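Local coordinates for protein PA1221 (PDB 4DG8) that belongs to the ANL clan of AMP-binding proteins, carries a phosphopantetheine attachment region in its sequence, and is modelled here with adenosine monophosphate, at residues A[30-33]-A[34-38]; A[57-60]-A[61-65]; A[471-474]-A[475-478]. All coordinates share one frame; numbering follows the deposited sequence.

Interaction 1 of 3, residues A[30-33]-A[34-38]; sequences VARF and SEMAA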
ATOM      1  N   VAL A  30      -2.811  -2.574  19.262  1.00 20.44           N
ATOM      2  CA  VAL A  30      -2.582  -3.644  20.216  1.00 23.80           C
ATOM      3  C   VAL A  30      -3.738  -3.754  21.214  1.00 27.05           C
ATOM      4  O   VAL A  30      -4.087  -4.852  21.629  1.00 24.82           O
ATOM      5  CB  VAL A  30      -1.246  -3.501  20.950  1.00 27.47           C
ATOM      6  CG1 VAL A  30      -0.067  -3.591  19.956  1.00 29.25           C
ATOM      7  CG2 VAL A  30      -1.215  -2.212  21.709  1.00 31.28           C
ATOM      8  N   ALA A  31      -4.345  -2.628  21.582  1.00 21.80           N
ATOM      9  CA  ALA A  31      -5.537  -2.695  22.422  1.00 30.33           C
ATOM     10  C   ALA A  31      -6.697  -3.420  21.700  1.00 25.46           C
ATOM     11  O   ALA A  31      -7.333  -4.307  22.262  1.00 27.18           O
ATOM     12  CB  ALA A  31      -5.951  -1.293  22.891  1.00 27.06           C
ATOM     13  N   ARG A  32      -6.938  -3.072  20.438  1.00 26.58           N
ATOM     14  CA  ARG A  32      -8.032  -3.695  19.703  1.00 29.63           C
ATOM     15  C   ARG A  32      -7.754  -5.178  19.461  1.00 26.55           C
ATOM     16  O   ARG A  32      -8.622  -6.045  19.694  1.00 33.19           O
ATOM     17  CB  ARG A  32      -8.267  -2.971  18.387  1.00 28.76           C
ATOM     18  CG  ARG A  32      -9.303  -3.631  17.495  1.00 27.53           C
ATOM     19  CD  ARG A  32     -10.695  -3.562  18.076  1.00 28.74           C
ATOM     20  NE  ARG A  32     -11.621  -4.286  17.208  1.00 28.77           N
ATOM     21  CZ  ARG A  32     -12.942  -4.321  17.358  1.00 28.79           C
ATOM     22  NH1 ARG A  32     -13.521  -3.671  18.365  1.00 27.98           N
ATOM     23  NH2 ARG A  32     -13.686  -5.022  16.501  1.00 21.15           N
ATOM     24  N   PHE A  33      -6.535  -5.477  19.027  1.00 17.19           N
ATOM     25  CA  PHE A  33      -6.154  -6.871  18.884  1.00 25.17           C
ATOM     26  C   PHE A  33      -6.337  -7.636  20.191  1.00 24.84           C
ATOM     27  O   PHE A  33      -6.803  -8.773  20.181  1.00 27.41           O
ATOM     28  CB  PHE A  33      -4.716  -7.068  18.357  1.00 23.44           C
ATOM     29  CG  PHE A  33      -4.363  -8.515  18.188  1.00 24.35           C
ATOM     30  CD1 PHE A  33      -4.655  -9.179  17.008  1.00 18.78           C
ATOM     31  CD2 PHE A  33      -3.844  -9.240  19.246  1.00 24.92           C
ATOM     32  CE1 PHE A  33      -4.382 -10.547  16.872  1.00 23.42           C
ATOM     33  CE2 PHE A  33      -3.566 -10.605  19.125  1.00 26.87           C
ATOM     34  CZ  PHE A  33      -3.823 -11.257  17.934  1.00 19.07           C
ATOM     35  N   SER A  34      -5.973  -7.021  21.310  1.00 21.56           N
ATOM     36  CA  SER A  34      -6.092  -7.707  22.581  1.00 29.31           C
ATOM     37  C   SER A  34      -7.552  -8.000  22.899  1.00 30.08           C
ATOM     38  O   SER A  34      -7.884  -9.058  23.452  1.00 29.16           O
ATOM     39  CB  SER A  34      -5.452  -6.882  23.703  1.00 40.00           C
ATOM     40  OG  SER A  34      -4.041  -6.941  23.603  1.00 40.80           O
ATOM     41  N   GLU A  35      -8.418  -7.049  22.560  1.00 29.63           N
ATOM     42  CA  GLU A  35      -9.851  -7.216  22.763  1.00 34.76           C
ATOM     43  C   GLU A  35     -10.340  -8.451  21.978  1.00 33.67           C
ATOM     44  O   GLU A  35     -11.030  -9.333  22.514  1.00 38.43           O
ATOM     45  CB  GLU A  35     -10.582  -5.943  22.317  1.00 36.23           C
ATOM     46  CG  GLU A  35     -12.092  -5.990  22.478  1.00 52.53           C
ATOM     47  CD  GLU A  35     -12.803  -4.780  21.873  1.00 58.44           C
ATOM     48  OE1 GLU A  35     -12.122  -3.836  21.419  1.00 53.28           O
ATOM     49  OE2 GLU A  35     -14.056  -4.782  21.854  1.00 66.06           O
ATOM     50  N   MET A  36      -9.959  -8.507  20.711  1.00 27.25           N
ATOM     51  CA  MET A  36     -10.328  -9.619  19.837  1.00 25.58           C
ATOM     52  C   MET A  36      -9.797 -10.950  20.357  1.00 26.78           C
ATOM     53  O   MET A  36     -10.505 -11.955  20.326  1.00 33.84           O
ATOM     54  CB  MET A  36      -9.834  -9.382  18.396  1.00 26.15           C
ATOM     55  CG  MET A  36     -10.502  -8.202  17.669  1.00 26.13           C
ATOM     56  SD  MET A  36     -12.275  -8.404  17.423  1.00 30.43           S
ATOM     57  CE  MET A  36     -12.938  -7.575  18.877  1.00 31.43           C
ATOM     58  N   ALA A  37      -8.562 -10.964  20.853  1.00 27.46           N
ATOM     59  CA  ALA A  37      -7.978 -12.222  21.316  1.00 33.92           C
ATOM     60  C   ALA A  37      -8.647 -12.698  22.598  1.00 34.28           C
ATOM     61  O   ALA A  37      -8.731 -13.907  22.852  1.00 29.11           O
ATOM     62  CB  ALA A  37      -6.470 -12.092  21.511  1.00 32.24           C
ATOM     63  N   ALA A  38      -9.116 -11.742  23.405  1.00 29.50           N
ATOM     64  CA  ALA A  38      -9.837 -12.067  24.631  1.00 38.27           C
ATOM     65  C   ALA A  38     -11.235 -12.613  24.322  1.00 42.72           C
ATOM     66  O   ALA A  38     -11.720 -13.534  24.987  1.00 45.84           O
ATOM     67  CB  ALA A  38      -9.940 -10.840  25.529  1.00 27.22           C
TER
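Val30 O is gripped twice by one residue a helical turn further on: Ser34 N donates to it at 2.9 Å and Ser34 OG donates to it at 2.9 Å. The two donors come from opposite faces of the carbonyl plane. The hydroxyl can do this because OG stands beside its own backbone N (chi1 -74°), turned back toward the preceding turn. Serine suits the place, being short enough to spend its hydroxyl on the helix itself.

On another flank the long side chain of Arg32 serves two neighbours. Its chain leaves with CG anti to the backbone N (chi1 175°) and bends at chi2, which carries the guanidinium forward along the helix. Met36 CE lies 3.5 Å above the centre of the guanidinium plane, so the flexible thioether, bent at chi2 and chi3, covers one face with a methyl group. Glu35 approaches obliquely, its carboxylate plane 81° from the guanidinium. The resulting salt bridge, Arg32 NH1 to Glu35 OE1 at 3.4 Å, is long and its hydrogen bond weak. Arg32 is held more firmly by NE, which donates to the carbonyl oxygen of Leu227, tying the helix to a neighbouring loop.

Toward the interior, Phe33 CE2 touches Ala37 CB at 4.0 Å, the methyl meeting the ring obliquely. A methyl at Ala37 is small and probably helps the ring to sit close to helix 55-72, where Tyr55, Leu58 and Leu59 receive it, while Leu95 of helix 88-99 also touches it. Of the backbone bonds between the turns, Met36 N to Arg32 O, 3.0 Å, is the straightest. Apolar residues on one side and charged ones on another make this an amphipathic alpha-helix, packed against its neighbours within the fold of ANL-family AMP-binding enzymes.

Interaction 2 of 3, residues A[57-60]-A[61-65]; sequences QLLD and SAEQL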
ATOM      1  N   GLN A  57      -2.835 -18.336  20.362  1.00 24.37           N
ATOM      2  CA  GLN A  57      -1.492 -18.735  19.952  1.00 30.28           C
ATOM      3  C   GLN A  57      -0.731 -17.559  19.329  1.00 30.07           C
ATOM      4  O   GLN A  57       0.451 -17.374  19.598  1.00 27.14           O
ATOM      5  CB  GLN A  57      -1.527 -19.905  18.979  1.00 28.29           C
ATOM      6  CG  GLN A  57      -2.440 -21.027  19.441  1.00 41.86           C
ATOM      7  CD  GLN A  57      -2.588 -22.143  18.423  1.00 42.25           C
ATOM      8  OE1 GLN A  57      -3.028 -21.921  17.286  1.00 40.50           O
ATOM      9  NE2 GLN A  57      -2.235 -23.361  18.832  1.00 39.91           N
ATOM     10  N   LEU A  58      -1.418 -16.773  18.503  1.00 31.22           N
ATOM     11  CA  LEU A  58      -0.809 -15.611  17.858  1.00 29.05           C
ATOM     12  C   LEU A  58      -0.316 -14.619  18.906  1.00 26.98           C
ATOM     13  O   LEU A  58       0.838 -14.191  18.860  1.00 24.16           O
ATOM     14  CB  LEU A  58      -1.780 -14.928  16.884  1.00 22.52           C
ATOM     15  CG  LEU A  58      -1.174 -13.730  16.146  1.00 23.83           C
ATOM     16  CD1 LEU A  58       0.198 -14.095  15.566  1.00 21.80           C
ATOM     17  CD2 LEU A  58      -2.092 -13.159  15.075  1.00 23.32           C
ATOM     18  N   LEU A  59      -1.188 -14.297  19.864  1.00 28.43           N
ATOM     19  CA  LEU A  59      -0.863 -13.399  20.967  1.00 24.96           C
ATOM     20  C   LEU A  59       0.306 -13.920  21.820  1.00 32.46           C
ATOM     21  O   LEU A  59       1.199 -13.159  22.142  1.00 25.10           O
ATOM     22  CB  LEU A  59      -2.100 -13.122  21.835  1.00 26.78           C
ATOM     23  CG  LEU A  59      -1.947 -12.163  23.030  1.00 24.68           C
ATOM     24  CD1 LEU A  59      -1.455 -10.805  22.594  1.00 25.55           C
ATOM     25  CD2 LEU A  59      -3.250 -12.029  23.821  1.00 33.68           C
ATOM     26  N   ASP A  60       0.291 -15.198  22.191  1.00 33.86           N
ATOM     27  CA  ASP A  60       1.413 -15.797  22.926  1.00 40.70           C
ATOM     28  C   ASP A  60       2.748 -15.702  22.170  1.00 36.23           C
ATOM     29  O   ASP A  60       3.790 -15.341  22.746  1.00 30.36           O
ATOM     30  CB  ASP A  60       1.152 -17.275  23.240  1.00 40.63           C
ATOM     31  CG  ASP A  60       0.060 -17.487  24.279  1.00 38.23           C
ATOM     32  OD1 ASP A  60      -0.351 -16.514  24.963  1.00 36.99           O
ATOM     33  OD2 ASP A  60      -0.379 -18.655  24.407  1.00 30.34           O
ATOM     34  N   SER A  61       2.730 -16.059  20.890  1.00 33.58           N
ATOM     35  CA  SER A  61       3.967 -16.036  20.112  1.00 33.07           C
ATOM     36  C   SER A  61       4.492 -14.603  19.983  1.00 27.43           C
ATOM     37  O   SER A  61       5.689 -14.333  20.167  1.00 29.96           O
ATOM     38  CB  SER A  61       3.756 -16.677  18.736  1.00 33.15           C
ATOM     39  OG  SER A  61       3.329 -18.023  18.869  1.00 33.75           O
ATOM     40  N   ALA A  62       3.582 -13.685  19.686  1.00 23.21           N
ATOM     41  CA  ALA A  62       3.929 -12.283  19.528  1.00 26.27           C
ATOM     42  C   ALA A  62       4.392 -11.655  20.844  1.00 27.03           C
ATOM     43  O   ALA A  62       5.297 -10.846  20.849  1.00 27.74           O
ATOM     44  CB  ALA A  62       2.752 -11.496  18.929  1.00 19.25           C
ATOM     45  N   GLU A  63       3.764 -12.020  21.956  1.00 21.99           N
ATOM     46  CA  GLU A  63       4.212 -11.551  23.270  1.00 27.06           C
ATOM     47  C   GLU A  63       5.643 -12.012  23.533  1.00 28.39           C
ATOM     48  O   GLU A  63       6.483 -11.222  23.973  1.00 24.60           O
ATOM     49  CB  GLU A  63       3.270 -12.017  24.393  1.00 32.07           C
ATOM     50  CG  GLU A  63       1.912 -11.292  24.416  1.00 32.94           C
ATOM     51  CD  GLU A  63       1.063 -11.616  25.649  1.00 38.69           C
ATOM     52  OE1 GLU A  63       1.086 -12.770  26.137  1.00 39.33           O
ATOM     53  OE2 GLU A  63       0.375 -10.699  26.141  1.00 43.32           O
ATOM     54  N   GLN A  64       5.929 -13.283  23.245  1.00 28.40           N
ATOM     55  CA  GLN A  64       7.295 -13.800  23.440  1.00 29.01           C
ATOM     56  C   GLN A  64       8.360 -13.069  22.595  1.00 29.68           C
ATOM     57  O   GLN A  64       9.423 -12.606  23.101  1.00 37.94           O
ATOM     58  CB  GLN A  64       7.334 -15.306  23.169  1.00 33.58           C
ATOM     59  CG  GLN A  64       8.689 -15.929  23.443  1.00 48.19           C
ATOM     60  CD  GLN A  64       8.705 -17.414  23.171  1.00 68.67           C
ATOM     61  OE1 GLN A  64       7.656 -18.034  22.974  1.00 77.36           O
ATOM     62  NE2 GLN A  64       9.899 -17.996  23.151  1.00 73.17           N
ATOM     63  N   LEU A  65       8.067 -12.943  21.301  1.00 33.82           N
ATOM     64  CA  LEU A  65       8.951 -12.188  20.425  1.00 29.51           C
ATOM     65  C   LEU A  65       9.113 -10.747  20.937  1.00 27.75           C
ATOM     66  O   LEU A  65      10.202 -10.168  20.887  1.00 26.84           O
ATOM     67  CB  LEU A  65       8.428 -12.205  18.987  1.00 23.10           C
ATOM     68  CG  LEU A  65       9.261 -11.404  17.985  1.00 21.43           C
ATOM     69  CD1 LEU A  65      10.720 -11.833  18.061  1.00 26.44           C
ATOM     70  CD2 LEU A  65       8.713 -11.601  16.563  1.00 22.54           C
TER
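The flat groups that come near each other are the carboxylates of Asp60 and Glu63, and their planes stand 27° apart as the two side chains pass aslant. Their nearest oxygens, Asp60 OD1 and Glu63 OE1, are 4.2 Å apart, not in contact, a proximity of like charges that probably costs a little energy. Both acids lie on the outer side of helix 55-72, an amphipathic alpha-helix in the fold of ANL-family AMP-binding enzymes.

What lies against the Glu63 carboxylate is aliphatic: Leu59 CG is 4.0 Å from Glu63 CD, and Leu59 CD1 is 3.9 Å from Glu63 CG. Glutamate fits because its methylenes can pack on the leucine before its charge is reached. The acid folds back over the preceding turn because its CG sits beside the backbone N (chi1 -72°), whereas Leu59 has CG anti to its N (chi1 -179°) and reaches forward to meet it. Beyond the contact, Arg158 touches Glu63.

The inner face is apolar: Leu58 packs on Ala45 and Ile46 of strand 44-48 and on Thr92 of helix 88-99, and Ala62, with only a methyl, allows close approach to Leu95 of that helix. At the helix's beginning, Gln57 OE1 accepts a bond from Asp54 N. Regular backbone bonds hold the turns together, among them Glu63 N to Leu59 O at 2.8 Å, and Glu63 CG presses against that same oxygen at 3.0 Å, a tight approach tilted out of the carbonyl plane.

Interaction 3 of 3, residues A[471-474]-A[475-478]; sequences SPQA and LLRQ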
ATOM      1  N   SER A 471      25.271   2.756 -22.902  1.00 62.58           N
ATOM      2  CA  SER A 471      24.204   2.086 -22.142  1.00 68.20           C
ATOM      3  C   SER A 471      24.344   2.250 -20.618  1.00 66.10           C
ATOM      4  O   SER A 471      25.412   2.000 -20.050  1.00 62.74           O
ATOM      5  CB  SER A 471      24.142   0.594 -22.505  1.00 69.68           C
ATOM      6  OG  SER A 471      23.085  -0.064 -21.823  1.00 64.85           O
ATOM      7  N   PRO A 472      23.249   2.663 -19.955  1.00 64.12           N
ATOM      8  CA  PRO A 472      23.211   3.021 -18.528  1.00 61.76           C
ATOM      9  C   PRO A 472      23.105   1.825 -17.566  1.00 60.47           C
ATOM     10  O   PRO A 472      22.218   1.815 -16.712  1.00 56.58           O
ATOM     11  CB  PRO A 472      21.938   3.863 -18.432  1.00 57.50           C
ATOM     12  CG  PRO A 472      21.033   3.247 -19.449  1.00 58.31           C
ATOM     13  CD  PRO A 472      21.934   2.844 -20.598  1.00 61.12           C
ATOM     14  N   GLN A 473      24.009   0.856 -17.684  1.00 65.89           N
ATOM     15  CA  GLN A 473      23.972  -0.356 -16.861  1.00 63.86           C
ATOM     16  C   GLN A 473      24.298  -0.099 -15.390  1.00 52.50           C
ATOM     17  O   GLN A 473      23.748  -0.751 -14.489  1.00 53.92           O
ATOM     18  CB  GLN A 473      24.939  -1.405 -17.427  1.00 73.11           C
ATOM     19  CG  GLN A 473      24.555  -1.908 -18.805  1.00 78.30           C
ATOM     20  CD  GLN A 473      23.142  -2.454 -18.837  1.00 83.68           C
ATOM     21  OE1 GLN A 473      22.760  -3.269 -17.994  1.00 86.08           O
ATOM     22  NE2 GLN A 473      22.347  -1.993 -19.800  1.00 84.25           N
ATOM     23  N   ALA A 474      25.196   0.853 -15.156  1.00 51.23           N
ATOM     24  CA  ALA A 474      25.653   1.158 -13.804  1.00 57.55           C
ATOM     25  C   ALA A 474      24.541   1.794 -12.989  1.00 58.02           C
ATOM     26  O   ALA A 474      24.497   1.642 -11.768  1.00 65.48           O
ATOM     27  CB  ALA A 474      26.882   2.059 -13.834  1.00 51.49           C
ATOM     28  N   LEU A 475      23.647   2.511 -13.665  1.00 56.66           N
ATOM     29  CA  LEU A 475      22.461   3.054 -13.009  1.00 59.92           C
ATOM     30  C   LEU A 475      21.475   1.937 -12.650  1.00 49.80           C
ATOM     31  O   LEU A 475      20.983   1.868 -11.521  1.00 53.03           O
ATOM     32  CB  LEU A 475      21.778   4.099 -13.893  1.00 62.58           C
ATOM     33  CG  LEU A 475      20.447   4.655 -13.378  1.00 55.72           C
ATOM     34  CD1 LEU A 475      20.582   5.223 -11.963  1.00 49.14           C
ATOM     35  CD2 LEU A 475      19.935   5.710 -14.340  1.00 56.71           C
ATOM     36  N   LEU A 476      21.197   1.063 -13.614  1.00 40.89           N
ATOM     37  CA  LEU A 476      20.296  -0.069 -13.384  1.00 46.92           C
ATOM     38  C   LEU A 476      20.736  -0.897 -12.173  1.00 47.65           C
ATOM     39  O   LEU A 476      19.909  -1.289 -11.344  1.00 52.42           O
ATOM     40  CB  LEU A 476      20.216  -0.960 -14.624  1.00 53.65           C
ATOM     41  CG  LEU A 476      19.710  -0.301 -15.902  1.00 58.23           C
ATOM     42  CD1 LEU A 476      19.684  -1.310 -17.033  1.00 59.95           C
ATOM     43  CD2 LEU A 476      18.333   0.281 -15.677  1.00 58.17           C
ATOM     44  N   ARG A 477      22.037  -1.168 -12.086  1.00 44.96           N
ATOM     45  CA  ARG A 477      22.594  -1.870 -10.933  1.00 49.40           C
ATOM     46  C   ARG A 477      22.267  -1.204  -9.587  1.00 45.96           C
ATOM     47  O   ARG A 477      22.172  -1.887  -8.564  1.00 40.24           O
ATOM     48  CB  ARG A 477      24.109  -2.020 -11.075  1.00 55.85           C
ATOM     49  CG  ARG A 477      24.536  -3.059 -12.088  1.00 59.11           C
ATOM     50  CD  ARG A 477      26.009  -3.366 -11.936  1.00 59.32           C
ATOM     51  NE  ARG A 477      26.859  -2.264 -12.380  1.00 55.59           N
ATOM     52  CZ  ARG A 477      27.353  -2.152 -13.611  1.00 53.77           C
ATOM     53  NH1 ARG A 477      27.081  -3.077 -14.524  1.00 51.21           N
ATOM     54  NH2 ARG A 477      28.123  -1.119 -13.932  1.00 51.02           N
ATOM     55  N   GLN A 478      22.126   0.122  -9.581  1.00 42.09           N
ATOM     56  CA  GLN A 478      21.865   0.853  -8.338  1.00 42.09           C
ATOM     57  C   GLN A 478      20.385   1.046  -8.013  1.00 43.07           C
ATOM     58  O   GLN A 478      20.035   1.424  -6.892  1.00 47.67           O
ATOM     59  CB  GLN A 478      22.536   2.221  -8.383  1.00 41.01           C
ATOM     60  CG  GLN A 478      24.052   2.171  -8.282  1.00 45.90           C
ATOM     61  CD  GLN A 478      24.649   3.554  -8.201  1.00 51.26           C
ATOM     62  OE1 GLN A 478      25.012   4.139  -9.219  1.00 55.36           O
ATOM     63  NE2 GLN A 478      24.736   4.095  -6.989  1.00 54.74           N
TER
HETATM   64  O   HOH W   1      27.139  -0.015 -10.463  1.00 39.48           O
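Arg477 folds its guanidinium back over the first turn of its helix, laying one face across the backbone of Gln473 and Ala474. Gln473 O sits 3.9 Å above the centre of that plane, and Ala474 N lies over the same face toward the rim. The bend at chi3 (-71°) turns the group back this way, bringing Arg477 NH2 to 3.4 Å from Ala474 CB. Alanine's small side chain lets the flat cation settle so near the backbone. In the guanidinium plane, at its edge, a water accepts from Arg477 NE at 3.0 Å and gives a weak bond to Ala474 O.

Leu476 CD1 meets the amide of Gln473 obliquely, 3.8 Å from Gln473 OE1 and hardly farther from NE2. The amide's rotation is steadied by a nearly straight bond from Gln473 NE2 to Ser471 OG, 2.9 Å with an N-H...O angle of 171°, with Ser471 OG in the plane of the amide.

Pro472, the N-cap residue and the centre of an inverse gamma turn, suits a place before the helix where its nitrogen owes no hydrogen bond. Its carbonyl weakly accepts from Leu476 N, and Arg477 N binds Gln473 O at 3.0 Å. Pro472, Leu475 and Leu476 pack on Phe438 of helix 431-439. In sequence the short helix 473-478 joins strand 457-466 to strand 487-490, as the helix of a beta-alpha-beta unit.

Overall arrangement
Interactions 1 and 2 are neighbours in space, their centres 13 Å apart, and their inward-facing residues share one apolar interface between helices 29-39 and 55-72. Phe33 CZ meets Leu58 CD2 at 3.8 Å, and Ala37 CB meets Leu59 CD2 at 4.0 Å, so the inward residues of each helix complete the other's packing. Interaction 3 stands apart on a short helix far along the chain: its centre is about 48 Å from that of interaction 1, on the opposite side of the chain's centre, and about 44 Å from that of interaction 2. None of the three includes residues of the adenosine monophosphate pocket, which is built from residues between 284 and 428.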